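Local coordinates for protein lysyl oxidase (Pichia pastoris, PDB 1W7C) that probably catalyses the oxidative deamination of primary amines, including peptidyl lysine, with a copper ion and a topaquinone cofactor formed from one of its own tyrosines, at residues T22-E27 with P79-R84; A186-G191 with F210-M215; Y399-N404 with L427-I432; N601-K606 with A632-E637. All blocks are in the same frame, centred on the assembly; numbering follows the deposited sequence. Where two conformers were deposited one is given.

Along the chain the four contacts follow one another without overlap, each closing before the next opens. Contact 1 belongs to the N2 domain, where the start of helix 26-39 meets a five-stranded antiparallel sheet; contact 2 is a strand pair inside a second five-stranded antiparallel sheet. Contacts 3 and 4 both fall in the copper-binding enzyme domain, their centres about 32 Å apart. Contacts 1 and 3 are the closest pair, about 25 Å between centres, whereas contacts 2 and 3 lie about 42 Å apart on opposite sides of the chain's centre. Contacts 1 and 2 thus lie in separate small sheets, though contact 1 also touches the enzyme domain, where contact 4 adds a calcium site.

Contact 1 of 4, residues T22-E27 with P79-R84; sequences TSLAKE and PPRNAR
Thr-22 O is gripped by both terminal nitrogens of Arg-81, NH1 at 3.0 Å from that oxygen and NH2 at 3.3 Å. The contact joins the loop leading into helix 26-39 to the start of strand 82-89, in the antiparallel sheet of the N2 region. Both nitrogens reach the oxygen from the same face of its carbonyl plane, and the NH2 donor stands well above that plane, 53° out of it. NH2 also makes a weak hydrogen bond to Ser-23 O at 3.1 Å, and this second oxygen lies at the guanidinium edge, in its plane. Arginine suits the place because one flat, multi-donor group can serve two successive carbonyls of a loop. Its CG starts anti to the backbone N, and a bend at chi2 (62°) places CD so that the chain can turn back toward the loop. NE is meanwhile salt-bridged to Glu-28 on the first turn of the helix, so the cation is shared between loop and helix, and Thr-60 OG1 is a further partner of Thr-22 O. Leu-24 slides past Arg-81 in the opposite direction and lays CD2 over one guanidinium face, 3.9 Å from NH2 of Arg-81. A branched leucine can serve two neighbours at once. While CD2 covers the flat cation, the other branch turns to the small methyl of the strand, Leu-24 CD1 lying 4.0 Å from Ala-83 CB.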
loop_
_atom_site.group_PDB
_atom_site.type_symbol
_atom_site.label_atom_id
_atom_site.label_comp_id
_atom_site.label_asym_id
_atom_site.label_seq_id
_atom_site.Cartn_x
_atom_site.Cartn_y
_atom_site.Cartn_z
ATOM N N THR A 22 25.924 -16.949 -9.085
ATOM C CA THR A 22 25.065 -18.107 -8.968
ATOM C C THR A 22 25.585 -19.105 -7.932
ATOM O O THR A 22 26.795 -19.169 -7.651
ATOM C CB THR A 22 24.914 -18.753 -10.373
ATOM O OG1 THR A 22 23.753 -19.576 -10.402
ATOM C CG2 THR A 22 26.112 -19.656 -10.718
ATOM N N SER A 23 24.656 -19.901 -7.397
ATOM C CA SER A 23 25.015 -20.907 -6.403
ATOM C C SER A 23 25.978 -21.916 -6.990
ATOM O O SER A 23 26.095 -22.071 -8.215
ATOM C CB SER A 23 23.767 -21.628 -5.874
ATOM O OG SER A 23 23.183 -22.459 -6.872
ATOM N N LEU A 24 26.694 -22.602 -6.112
ATOM C CA LEU A 24 27.603 -23.645 -6.560
ATOM C C LEU A 24 26.863 -24.772 -7.269
ATOM O O LEU A 24 25.769 -25.180 -6.886
ATOM C CB LEU A 24 28.387 -24.203 -5.391
ATOM C CG LEU A 24 29.326 -23.228 -4.680
ATOM C CD1 LEU A 24 29.931 -23.948 -3.496
ATOM C CD2 LEU A 24 30.395 -22.686 -5.634
ATOM N N ALA A 25 27.438 -25.235 -8.372
ATOM C CA ALA A 25 26.969 -26.446 -9.017
ATOM C C ALA A 25 27.242 -27.664 -8.125
ATOM O O ALA A 25 28.133 -27.637 -7.279
ATOM C CB ALA A 25 27.689 -26.599 -10.338
ATOM N N LYS A 26 26.470 -28.720 -8.307
ATOM C CA LYS A 26 26.669 -29.945 -7.530
ATOM C C LYS A 26 28.134 -30.385 -7.574
ATOM O O LYS A 26 28.712 -30.758 -6.557
ATOM C CB LYS A 26 25.746 -31.046 -8.037
ATOM C CG LYS A 26 25.786 -32.308 -7.167
ATOM C CD LYS A 26 24.703 -33.311 -7.527
ATOM C CE LYS A 26 24.371 -34.242 -6.357
ATOM N NZ LYS A 26 25.494 -34.397 -5.374
ATOM N N GLU A 27 28.712 -30.357 -8.778
ATOM C CA GLU A 27 30.102 -30.763 -8.981
ATOM C C GLU A 27 31.098 -29.887 -8.182
ATOM O O GLU A 27 32.113 -30.382 -7.681
ATOM C CB GLU A 27 30.455 -30.770 -10.490
ATOM C CG GLU A 27 30.233 -29.443 -11.234
ATOM C CD GLU A 27 28.925 -29.367 -12.035
ATOM O OE1 GLU A 27 28.906 -28.647 -13.066
ATOM O OE2 GLU A 27 27.909 -29.994 -11.633
ATOM N N PRO A 79 35.632 -12.885 -12.314
ATOM C CA PRO A 79 36.154 -12.940 -10.958
ATOM C C PRO A 79 36.447 -14.375 -10.539
ATOM O O PRO A 79 35.807 -15.302 -11.084
ATOM C CB PRO A 79 35.021 -12.351 -10.124
ATOM C CG PRO A 79 34.289 -11.505 -11.095
ATOM C CD PRO A 79 34.305 -12.233 -12.377
ATOM N N PRO A 80 37.365 -14.573 -9.585
ATOM C CA PRO A 80 37.608 -15.929 -9.078
ATOM C C PRO A 80 36.319 -16.562 -8.549
ATOM O O PRO A 80 35.466 -15.894 -7.940
ATOM C CB PRO A 80 38.614 -15.707 -7.951
ATOM C CG PRO A 80 39.305 -14.455 -8.319
ATOM C CD PRO A 80 38.247 -13.585 -8.949
ATOM N N ARG A 81 36.216 -17.861 -8.759
ATOM C CA ARG A 81 35.116 -18.687 -8.313
ATOM C C ARG A 81 35.582 -19.331 -7.014
ATOM O O ARG A 81 36.511 -20.145 -7.009
ATOM C CB ARG A 81 34.809 -19.761 -9.366
ATOM C CG ARG A 81 33.609 -20.566 -9.073
ATOM C CD ARG A 81 32.335 -19.785 -9.031
ATOM N NE ARG A 81 31.200 -20.694 -9.063
ATOM C CZ ARG A 81 29.925 -20.330 -8.884
ATOM N NH1 ARG A 81 29.586 -19.054 -8.725
ATOM N NH2 ARG A 81 28.971 -21.241 -8.925
ATOM N N ASN A 82 34.974 -18.918 -5.909
ATOM C CA ASN A 82 35.361 -19.345 -4.577
ATOM C C ASN A 82 34.133 -19.844 -3.833
ATOM O O ASN A 82 33.006 -19.375 -4.078
ATOM C CB ASN A 82 35.919 -18.161 -3.797
ATOM C CG ASN A 82 37.256 -17.679 -4.317
ATOM O OD1 ASN A 82 38.169 -18.465 -4.547
ATOM N ND2 ASN A 82 37.388 -16.366 -4.474
ATOM N N ALA A 83 34.373 -20.746 -2.886
ATOM C CA ALA A 83 33.372 -21.174 -1.924
ATOM C C ALA A 83 33.654 -20.624 -0.528
ATOM O O ALA A 83 34.780 -20.587 -0.084
ATOM C CB ALA A 83 33.336 -22.699 -1.872
ATOM N N ARG A 84 32.580 -20.259 0.148
ATOM C CA ARG A 84 32.546 -20.097 1.610
ATOM C C ARG A 84 32.086 -21.439 2.167
ATOM O O ARG A 84 31.080 -22.002 1.715
ATOM C CB ARG A 84 31.528 -19.037 1.992
ATOM C CG ARG A 84 31.198 -18.990 3.488
ATOM C CD ARG A 84 30.092 -18.045 3.820
ATOM N NE ARG A 84 29.730 -18.071 5.221
ATOM C CZ ARG A 84 28.532 -18.354 5.700
ATOM N NH1 ARG A 84 27.528 -18.715 4.887
ATOM N NH2 ARG A 84 28.347 -18.308 7.039
#

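Contact 2 of 4, residues A186-G191 with F210-M215; sequences ATVDYG and FFKFDM
Tyr-190 and Lys-212 cross on one face of an antiparallel strand pair, the lysine chain running over the tyrosine ring. They form a non-hydrogen-bonded pair in the five-stranded sheet that holds strands 187-195 and 209-214. Lys-212 CG sits over the ring face, 3.8 Å from the centroid of the Tyr-190 ring, in a CH-pi contact. Because the lysine is extended beyond a CG anti to its backbone N (chi1 -174°), its CD and CE continue to the phenol end, with CD 3.5 Å from Tyr-190 OH. Lysine suits this partly exposed place, its long aliphatic part being able to cover an aromatic surface.

On the other face Asp-189 and Phe-213 run alongside each other in the same direction. Here Asp-189 CB rests over the phenyl face, 4.1 Å from the Phe-213 centroid, with carboxylate and ring planes 49° apart; the buried acid has its salt bridge with Lys-142 of helix 136-150. The two backbones exchange two hydrogen bonds, Phe-213 N lying 2.9 Å from Asp-189 O. Next along, glycine lets a ring lie directly against the neighbouring backbone: Gly-191 CA stands 3.5 Å from Phe-211 CE1.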
loop_
_atom_site.group_PDB
_atom_site.type_symbol
_atom_site.label_atom_id
_atom_site.label_comp_id
_atom_site.label_asym_id
_atom_site.label_seq_id
_atom_site.Cartn_x
_atom_site.Cartn_y
_atom_site.Cartn_z
ATOM N N ALA A 186 28.635 -18.672 31.469
ATOM C CA ALA A 186 27.448 -19.523 31.467
ATOM C C ALA A 186 26.561 -19.315 30.259
ATOM O O ALA A 186 26.383 -18.199 29.793
ATOM C CB ALA A 186 26.638 -19.280 32.744
ATOM N N THR A 187 25.958 -20.409 29.802
ATOM C CA THR A 187 24.954 -20.406 28.765
ATOM C C THR A 187 23.720 -21.072 29.307
ATOM O O THR A 187 23.752 -22.241 29.687
ATOM C CB THR A 187 25.470 -21.146 27.529
ATOM O OG1 THR A 187 26.703 -20.534 27.117
ATOM C CG2 THR A 187 24.459 -21.092 26.338
ATOM N N VAL A 188 22.630 -20.310 29.329
ATOM C CA VAL A 188 21.339 -20.812 29.774
ATOM C C VAL A 188 20.293 -20.668 28.679
ATOM O O VAL A 188 20.515 -20.041 27.648
ATOM C CB VAL A 188 20.885 -20.134 31.088
ATOM C CG1 VAL A 188 21.951 -20.273 32.141
ATOM C CG2 VAL A 188 20.552 -18.657 30.842
ATOM N N ASP A 189 19.149 -21.281 28.910
ATOM C CA ASP A 189 18.072 -21.241 27.933
ATOM C C ASP A 189 16.759 -21.551 28.652
ATOM O O ASP A 189 16.741 -22.319 29.618
ATOM C CB ASP A 189 18.386 -22.272 26.815
ATOM C CG ASP A 189 17.631 -22.060 25.531
ATOM O OD1 ASP A 189 16.918 -21.025 25.367
ATOM O OD2 ASP A 189 17.739 -22.881 24.579
ATOM N N TYR A 190 15.696 -20.920 28.203
ATOM C CA TYR A 190 14.369 -21.174 28.713
ATOM C C TYR A 190 13.637 -22.093 27.732
ATOM O O TYR A 190 14.080 -22.323 26.616
ATOM C CB TYR A 190 13.606 -19.863 28.891
ATOM C CG TYR A 190 14.107 -19.026 30.060
ATOM C CD1 TYR A 190 15.162 -18.143 29.903
ATOM C CD2 TYR A 190 13.529 -19.112 31.320
ATOM C CE1 TYR A 190 15.613 -17.376 30.956
ATOM C CE2 TYR A 190 13.968 -18.321 32.390
ATOM C CZ TYR A 190 15.006 -17.453 32.195
ATOM O OH TYR A 190 15.419 -16.682 33.259
ATOM N N GLY A 191 12.512 -22.620 28.176
ATOM C CA GLY A 191 11.700 -23.492 27.355
ATOM C C GLY A 191 10.280 -23.621 27.848
ATOM O O GLY A 191 9.931 -23.108 28.927
ATOM N N PHE A 210 6.818 -23.710 32.060
ATOM C CA PHE A 210 8.115 -23.203 31.617
ATOM C C PHE A 210 9.258 -23.808 32.434
ATOM O O PHE A 210 9.069 -24.316 33.537
ATOM C CB PHE A 210 8.158 -21.674 31.756
ATOM C CG PHE A 210 6.993 -20.975 31.084
ATOM C CD1 PHE A 210 5.912 -20.542 31.828
ATOM C CD2 PHE A 210 6.941 -20.847 29.692
ATOM C CE1 PHE A 210 4.826 -19.953 31.206
ATOM C CE2 PHE A 210 5.869 -20.225 29.077
ATOM C CZ PHE A 210 4.809 -19.801 29.818
ATOM N N PHE A 211 10.455 -23.696 31.891
ATOM C CA PHE A 211 11.645 -24.155 32.550
ATOM C C PHE A 211 12.870 -23.400 32.053
ATOM O O PHE A 211 12.824 -22.698 31.047
ATOM C CB PHE A 211 11.825 -25.679 32.378
ATOM C CG PHE A 211 11.675 -26.148 30.970
ATOM C CD1 PHE A 211 12.762 -26.171 30.106
ATOM C CD2 PHE A 211 10.448 -26.597 30.502
ATOM C CE1 PHE A 211 12.610 -26.586 28.780
ATOM C CE2 PHE A 211 10.290 -27.007 29.198
ATOM C CZ PHE A 211 11.372 -27.024 28.334
ATOM N N LYS A 212 13.955 -23.567 32.791
ATOM C CA LYS A 212 15.220 -22.898 32.530
ATOM C C LYS A 212 16.327 -23.874 32.832
ATOM O O LYS A 212 16.309 -24.526 33.870
ATOM C CB LYS A 212 15.385 -21.652 33.392
ATOM C CG LYS A 212 16.627 -20.817 33.063
ATOM C CD LYS A 212 16.879 -19.755 34.127
ATOM C CE LYS A 212 18.091 -18.916 33.808
ATOM N NZ LYS A 212 18.442 -17.929 34.870
ATOM N N PHE A 213 17.297 -23.966 31.931
ATOM C CA PHE A 213 18.424 -24.875 32.102
ATOM C C PHE A 213 19.750 -24.226 31.747
ATOM O O PHE A 213 19.809 -23.246 31.027
ATOM C CB PHE A 213 18.218 -26.197 31.340
ATOM C CG PHE A 213 18.036 -26.045 29.848
ATOM C CD1 PHE A 213 19.095 -26.259 28.992
ATOM C CD2 PHE A 213 16.785 -25.730 29.294
ATOM C CE1 PHE A 213 18.919 -26.172 27.620
ATOM C CE2 PHE A 213 16.610 -25.628 27.915
ATOM C CZ PHE A 213 17.675 -25.845 27.084
ATOM N N ASP A 214 20.793 -24.745 32.370
ATOM C CA ASP A 214 22.167 -24.389 32.099
ATOM C C ASP A 214 22.739 -25.459 31.170
ATOM O O ASP A 214 22.731 -26.665 31.492
ATOM C CB ASP A 214 22.969 -24.350 33.392
ATOM C CG ASP A 214 24.362 -23.856 33.173
ATOM O OD1 ASP A 214 25.083 -24.479 32.409
ATOM O OD2 ASP A 214 24.837 -22.873 33.767
ATOM N N MET A 215 23.191 -25.028 29.999
ATOM C CA MET A 215 23.763 -25.909 28.977
ATOM C C MET A 215 25.191 -25.470 28.637
ATOM O O MET A 215 25.622 -25.563 27.479
ATOM C CB MET A 215 22.862 -25.913 27.723
ATOM C CG MET A 215 22.532 -24.525 27.205
ATOM S SD MET A 215 21.762 -24.522 25.570
ATOM C CE MET A 215 23.110 -25.159 24.560
#

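Contact 3 of 4, residues Y399-N404 with L427-I432; sequences YCVFEN and LNVRFI
Phe-402 and Asn-428 exchange two backbone hydrogen bonds across an antiparallel strand pair, the shorter from Asn-428 N to Phe-402 O at 2.8 Å. Cys-400 and Arg-430 form the next hydrogen-bonded pair, with both bonds at 3.0 Å between the N of one and the O of the other. A weak side-chain bond adds Asn-428 ND2 to Phe-402 O.

A CH-pi contact is centred on the ring: Asn-428 CB stands 3.5 Å from the centroid of the Phe-402 ring, over its face, and the asparagine amide is turned only 12° from the ring plane. Asparagine suits this buried spot because its short, flat amide can lie near the ring while OD1 bonds to Lys-445. Arg-430 NH1 approaches the same ring obliquely, 3.7 Å from Phe-402 CZ, and hydrogen-bonds to Asp-407 O of the second subunit, while NE bonds to Asn-441 OD1.

Apolar contacts fill the other face. Val-401 CG1 meets Leu-427 CD1 at 3.8 Å, and Tyr-399 CD1 meets Val-429 CG1 at 4.1 Å, beside Phe-302 and Ile-319.

A disulfide ties Cys-400 to Cys-375, outside the pair. Paired antiparallel strands lying against the second subunit belong here to the beta-sandwich enzyme domain of the dimeric copper amine oxidases.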
loop_
_atom_site.group_PDB
_atom_site.type_symbol
_atom_site.label_atom_id
_atom_site.label_comp_id
_atom_site.label_asym_id
_atom_site.label_seq_id
_atom_site.Cartn_x
_atom_site.Cartn_y
_atom_site.Cartn_z
ATOM N N TYR A 399 11.130 -20.538 -7.007
ATOM C CA TYR A 399 10.594 -19.213 -7.226
ATOM C C TYR A 399 9.831 -19.197 -8.516
ATOM O O TYR A 399 10.004 -20.069 -9.356
ATOM C CB TYR A 399 11.662 -18.119 -7.135
ATOM C CG TYR A 399 12.723 -18.103 -8.225
ATOM C CD1 TYR A 399 12.562 -17.334 -9.355
ATOM C CD2 TYR A 399 13.897 -18.800 -8.085
ATOM C CE1 TYR A 399 13.557 -17.245 -10.318
ATOM C CE2 TYR A 399 14.912 -18.721 -9.043
ATOM C CZ TYR A 399 14.732 -17.941 -10.165
ATOM O OH TYR A 399 15.714 -17.846 -11.125
ATOM N N CYS A 400 8.928 -18.236 -8.652
ATOM C CA CYS A 400 8.126 -18.118 -9.861
ATOM C C CYS A 400 8.227 -16.722 -10.427
ATOM O O CYS A 400 8.509 -15.747 -9.697
ATOM C CB CYS A 400 6.641 -18.472 -9.622
ATOM S SG CYS A 400 5.758 -17.202 -8.656
ATOM N N VAL A 401 7.983 -16.645 -11.731
ATOM C CA VAL A 401 7.983 -15.421 -12.484
ATOM C C VAL A 401 6.698 -15.330 -13.278
ATOM O O VAL A 401 6.328 -16.278 -13.961
ATOM C CB VAL A 401 9.196 -15.401 -13.433
ATOM C CG1 VAL A 401 9.225 -14.098 -14.256
ATOM C CG2 VAL A 401 10.519 -15.617 -12.634
ATOM N N PHE A 402 5.982 -14.219 -13.177
ATOM C CA PHE A 402 4.739 -14.042 -13.892
ATOM C C PHE A 402 4.470 -12.593 -14.226
ATOM O O PHE A 402 4.927 -11.676 -13.532
ATOM C CB PHE A 402 3.523 -14.645 -13.149
ATOM C CG PHE A 402 3.214 -13.998 -11.814
ATOM C CD1 PHE A 402 3.856 -14.425 -10.668
ATOM C CD2 PHE A 402 2.249 -13.001 -11.718
ATOM C CE1 PHE A 402 3.563 -13.867 -9.429
ATOM C CE2 PHE A 402 1.946 -12.436 -10.474
ATOM C CZ PHE A 402 2.601 -12.870 -9.341
ATOM N N GLU A 403 3.725 -12.393 -15.309
ATOM C CA GLU A 403 3.250 -11.075 -15.678
ATOM C C GLU A 403 1.819 -10.889 -15.171
ATOM O O GLU A 403 0.924 -11.653 -15.471
ATOM C CB GLU A 403 3.305 -10.868 -17.182
ATOM C CG GLU A 403 3.069 -9.396 -17.548
ATOM C CD GLU A 403 3.187 -9.111 -19.039
ATOM O OE1 GLU A 403 2.747 -9.947 -19.866
ATOM O OE2 GLU A 403 3.694 -8.010 -19.367
ATOM N N ASN A 404 1.621 -9.897 -14.315
ATOM C CA ASN A 404 0.278 -9.560 -13.862
ATOM C C ASN A 404 -0.325 -8.481 -14.740
ATOM O O ASN A 404 0.410 -7.729 -15.376
ATOM C CB ASN A 404 0.273 -9.087 -12.393
ATOM C CG ASN A 404 -1.108 -9.111 -11.775
ATOM O OD1 ASN A 404 -1.951 -9.970 -12.132
ATOM N ND2 ASN A 404 -1.371 -8.190 -10.826
ATOM N N LEU A 427 5.954 -7.231 -14.255
ATOM C CA LEU A 427 6.688 -8.478 -14.010
ATOM C C LEU A 427 6.757 -8.709 -12.504
ATOM O O LEU A 427 6.991 -7.792 -11.750
ATOM C CB LEU A 427 8.114 -8.422 -14.556
ATOM C CG LEU A 427 8.866 -9.735 -14.531
ATOM C CD1 LEU A 427 8.272 -10.682 -15.577
ATOM C CD2 LEU A 427 10.330 -9.546 -14.784
ATOM N N ASN A 428 6.599 -9.963 -12.105
ATOM C CA ASN A 428 6.525 -10.335 -10.706
ATOM C C ASN A 428 7.397 -11.548 -10.478
ATOM O O ASN A 428 7.275 -12.534 -11.215
ATOM C CB ASN A 428 5.075 -10.669 -10.347
ATOM C CG ASN A 428 4.170 -9.471 -10.413
ATOM O OD1 ASN A 428 4.060 -8.741 -9.410
ATOM N ND2 ASN A 428 3.634 -9.153 -11.607
ATOM N N VAL A 429 8.242 -11.427 -9.448
ATOM C CA VAL A 429 9.100 -12.525 -8.989
ATOM C C VAL A 429 8.716 -12.789 -7.530
ATOM O O VAL A 429 8.758 -11.875 -6.680
ATOM C CB VAL A 429 10.588 -12.203 -9.132
ATOM C CG1 VAL A 429 11.431 -13.397 -8.744
ATOM C CG2 VAL A 429 10.940 -11.675 -10.541
ATOM N N ARG A 430 8.263 -14.027 -7.269
ATOM C CA ARG A 430 7.871 -14.411 -5.913
ATOM C C ARG A 430 8.601 -15.657 -5.414
ATOM O O ARG A 430 8.867 -16.584 -6.194
ATOM C CB ARG A 430 6.370 -14.716 -5.870
ATOM C CG ARG A 430 5.885 -15.458 -4.652
ATOM C CD ARG A 430 4.367 -15.625 -4.604
ATOM N NE ARG A 430 3.719 -14.348 -4.322
ATOM C CZ ARG A 430 2.741 -13.809 -5.004
ATOM N NH1 ARG A 430 2.208 -14.440 -6.043
ATOM N NH2 ARG A 430 2.271 -12.632 -4.655
ATOM N N PHE A 431 8.893 -15.669 -4.116
ATOM C CA PHE A 431 9.087 -16.949 -3.444
ATOM C C PHE A 431 8.426 -16.867 -2.086
ATOM O O PHE A 431 8.146 -15.763 -1.586
ATOM C CB PHE A 431 10.549 -17.422 -3.397
ATOM C CG PHE A 431 11.372 -16.837 -2.305
ATOM C CD1 PHE A 431 11.891 -15.570 -2.415
ATOM C CD2 PHE A 431 11.640 -17.569 -1.157
ATOM C CE1 PHE A 431 12.680 -15.049 -1.411
ATOM C CE2 PHE A 431 12.454 -17.036 -0.154
ATOM C CZ PHE A 431 12.941 -15.793 -0.266
ATOM N N ILE A 432 8.151 -18.033 -1.515
ATOM C CA ILE A 432 7.507 -18.116 -0.219
ATOM C C ILE A 432 8.353 -19.018 0.669
ATOM O O ILE A 432 8.699 -20.146 0.287
ATOM C CB ILE A 432 6.072 -18.717 -0.388
ATOM C CG1 ILE A 432 5.197 -17.711 -1.143
ATOM C CG2 ILE A 432 5.523 -19.012 1.008
ATOM C CD1 ILE A 432 3.785 -18.217 -1.469
#

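Contact 4 of 4, residues N601-K606 with A632-E637; sequences NLFLTK and AFLDDE. With CA (calcium ion), chain E.
Thr-605 and Leu-634 bring strand 602-606 nearest to the following loop, with CA atoms 6.9 Å apart and no direct hydrogen bond between the two segments. Side chains and calcium-bound water join them instead. The fork at the end of Leu-634 comes nearer the strand than its first bond points, and its CD1 methyl meets Phe-603 CE2 at 3.7 Å, the two side chains crossing at about a right angle. Its other branch, CD2, lies 3.8 Å from Thr-605 CG2. Leucine suits the place because its fork touches two strand residues at once; threonine suits its own because the methyl faces the loop while OG1 bonds to Trp-647.

Beyond this apolar patch the loop turns around a calcium ion. Phe-633 contributes its backbone O, Asp-635 its OD2 and Glu-637 its OE1, the last at 2.3 Å from the metal. Hard oxygen ligands, two carboxylates and a carbonyl here, suit calcium. A calcium-bound water lies 2.8 Å from Lys-606 O, a second-shell link from strand to metal. The extended lysine chain crosses Glu-637 at about a right angle, CD lying 3.8 Å from Glu-637 OE1. Lys-606 NZ stays 4.1 Å from Glu-637 OE2, too far for a salt bridge, but another water spans them; Glu-637 OE2 is salt-bridged to Lys-608. Completed by Glu-540, with two waters in the shell, this is the second calcium site of the enzyme domain, formed by a loop packed against a strand.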
loop_
_atom_site.group_PDB
_atom_site.type_symbol
_atom_site.label_atom_id
_atom_site.label_comp_id
_atom_site.label_asym_id
_atom_site.label_seq_id
_atom_site.Cartn_x
_atom_site.Cartn_y
_atom_site.Cartn_z
ATOM N N ASN A 601 14.133 3.273 10.364
ATOM C CA ASN A 601 13.542 2.829 9.099
ATOM C C ASN A 601 14.554 2.458 8.004
ATOM O O ASN A 601 14.321 1.549 7.221
ATOM C CB ASN A 601 12.566 3.867 8.543
ATOM C CG ASN A 601 11.352 4.089 9.399
ATOM O OD1 ASN A 601 11.032 5.249 9.723
ATOM N ND2 ASN A 601 10.647 3.037 9.733
ATOM N N LEU A 602 15.656 3.219 7.944
ATOM C CA LEU A 602 16.659 2.993 6.922
ATOM C C LEU A 602 18.000 3.602 7.333
ATOM O O LEU A 602 18.084 4.515 8.169
ATOM C CB LEU A 602 16.226 3.415 5.551
ATOM C CG LEU A 602 16.365 4.663 4.744
ATOM C CD1 LEU A 602 17.722 5.196 4.562
ATOM C CD2 LEU A 602 15.827 4.327 3.342
ATOM N N PHE A 603 19.056 3.037 6.752
ATOM C CA PHE A 603 20.402 3.530 6.949
ATOM C C PHE A 603 21.076 3.677 5.602
ATOM O O PHE A 603 20.850 2.894 4.686
ATOM C CB PHE A 603 21.230 2.535 7.768
ATOM C CG PHE A 603 20.812 2.433 9.217
ATOM C CD1 PHE A 603 19.814 1.538 9.602
ATOM C CD2 PHE A 603 21.371 3.230 10.164
ATOM C CE1 PHE A 603 19.414 1.483 10.931
ATOM C CE2 PHE A 603 20.993 3.157 11.485
ATOM C CZ PHE A 603 19.986 2.303 11.875
ATOM N N LEU A 604 21.904 4.711 5.482
ATOM C CA LEU A 604 22.743 4.921 4.277
ATOM C C LEU A 604 24.193 4.752 4.642
ATOM O O LEU A 604 24.652 5.382 5.619
ATOM C CB LEU A 604 22.517 6.349 3.772
ATOM C CG LEU A 604 21.077 6.668 3.361
ATOM C CD1 LEU A 604 20.940 8.153 3.047
ATOM C CD2 LEU A 604 20.604 5.868 2.178
ATOM N N THR A 605 24.922 3.899 3.926
ATOM C CA THR A 605 26.332 3.708 4.186
ATOM C C THR A 605 27.149 3.764 2.920
ATOM O O THR A 605 26.633 3.611 1.800
ATOM C CB THR A 605 26.613 2.376 4.878
ATOM O OG1 THR A 605 26.292 1.303 3.971
ATOM C CG2 THR A 605 25.780 2.206 6.173
ATOM N N LYS A 606 28.458 3.932 3.087
ATOM C CA LYS A 606 29.408 3.804 1.995
ATOM C C LYS A 606 29.594 2.332 1.676
ATOM O O LYS A 606 29.913 1.539 2.543
ATOM C CB LYS A 606 30.719 4.500 2.373
ATOM C CG LYS A 606 31.858 4.302 1.425
ATOM C CD LYS A 606 33.147 4.948 1.996
ATOM C CE LYS A 606 34.342 4.720 1.180
ATOM N NZ LYS A 606 35.429 5.514 1.750
ATOM N N ALA A 632 28.911 -1.245 13.284
ATOM C CA ALA A 632 30.284 -1.033 12.843
ATOM C C ALA A 632 30.334 -0.333 11.476
ATOM O O ALA A 632 31.337 0.289 11.121
ATOM C CB ALA A 632 31.046 -2.346 12.800
ATOM N N PHE A 633 29.266 -0.466 10.673
ATOM C CA PHE A 633 29.240 0.172 9.362
ATOM C C PHE A 633 29.113 1.703 9.459
ATOM O O PHE A 633 29.423 2.411 8.510
ATOM C CB PHE A 633 28.015 -0.257 8.536
ATOM C CG PHE A 633 27.905 -1.732 8.213
ATOM C CD1 PHE A 633 28.824 -2.676 8.665
ATOM C CD2 PHE A 633 26.837 -2.166 7.419
ATOM C CE1 PHE A 633 28.629 -4.047 8.326
ATOM C CE2 PHE A 633 26.664 -3.518 7.106
ATOM C CZ PHE A 633 27.597 -4.445 7.531
ATOM N N LEU A 634 28.635 2.189 10.604
ATOM C CA LEU A 634 28.252 3.569 10.805
ATOM C C LEU A 634 29.357 4.299 11.522
ATOM O O LEU A 634 29.408 4.348 12.750
ATOM C CB LEU A 634 26.953 3.621 11.623
ATOM C CG LEU A 634 25.776 2.904 10.989
ATOM C CD1 LEU A 634 24.616 2.754 11.980
ATOM C CD2 LEU A 634 25.330 3.614 9.707
ATOM N N ASP A 635 30.247 4.869 10.732
ATOM C CA ASP A 635 31.471 5.493 11.251
ATOM C C ASP A 635 31.718 6.842 10.583
ATOM O O ASP A 635 32.846 7.288 10.405
ATOM C CB ASP A 635 32.668 4.531 11.186
ATOM C CG ASP A 635 32.806 3.824 9.866
ATOM O OD1 ASP A 635 33.554 2.809 9.821
ATOM O OD2 ASP A 635 32.226 4.214 8.848
ATOM N N ASP A 636 30.611 7.543 10.313
ATOM C CA ASP A 636 30.614 8.962 9.956
ATOM C C ASP A 636 31.334 9.227 8.640
ATOM O O ASP A 636 31.803 10.338 8.397
ATOM C CB ASP A 636 31.261 9.804 11.069
ATOM C CG ASP A 636 31.084 11.277 10.866
ATOM O OD1 ASP A 636 29.926 11.675 10.510
ATOM O OD2 ASP A 636 32.060 12.106 11.093
ATOM N N GLU A 637 31.349 8.253 7.762
ATOM C CA GLU A 637 32.047 8.437 6.503
ATOM C C GLU A 637 31.254 9.350 5.577
ATOM O O GLU A 637 30.033 9.385 5.622
ATOM C CB GLU A 637 32.359 7.117 5.821
ATOM C CG GLU A 637 33.420 6.308 6.559
ATOM C CD GLU A 637 33.675 4.954 5.935
ATOM O OE1 GLU A 637 32.700 4.214 5.729
ATOM O OE2 GLU A 637 34.854 4.612 5.682
HETATM CA CA CA E . 30.975 3.378 7.037
HETATM O O HOH W 1 36.751 3.685 3.487
HETATM O O HOH W 2 30.588 1.810 5.259
HETATM O O HOH W 3 32.431 1.544 7.643
#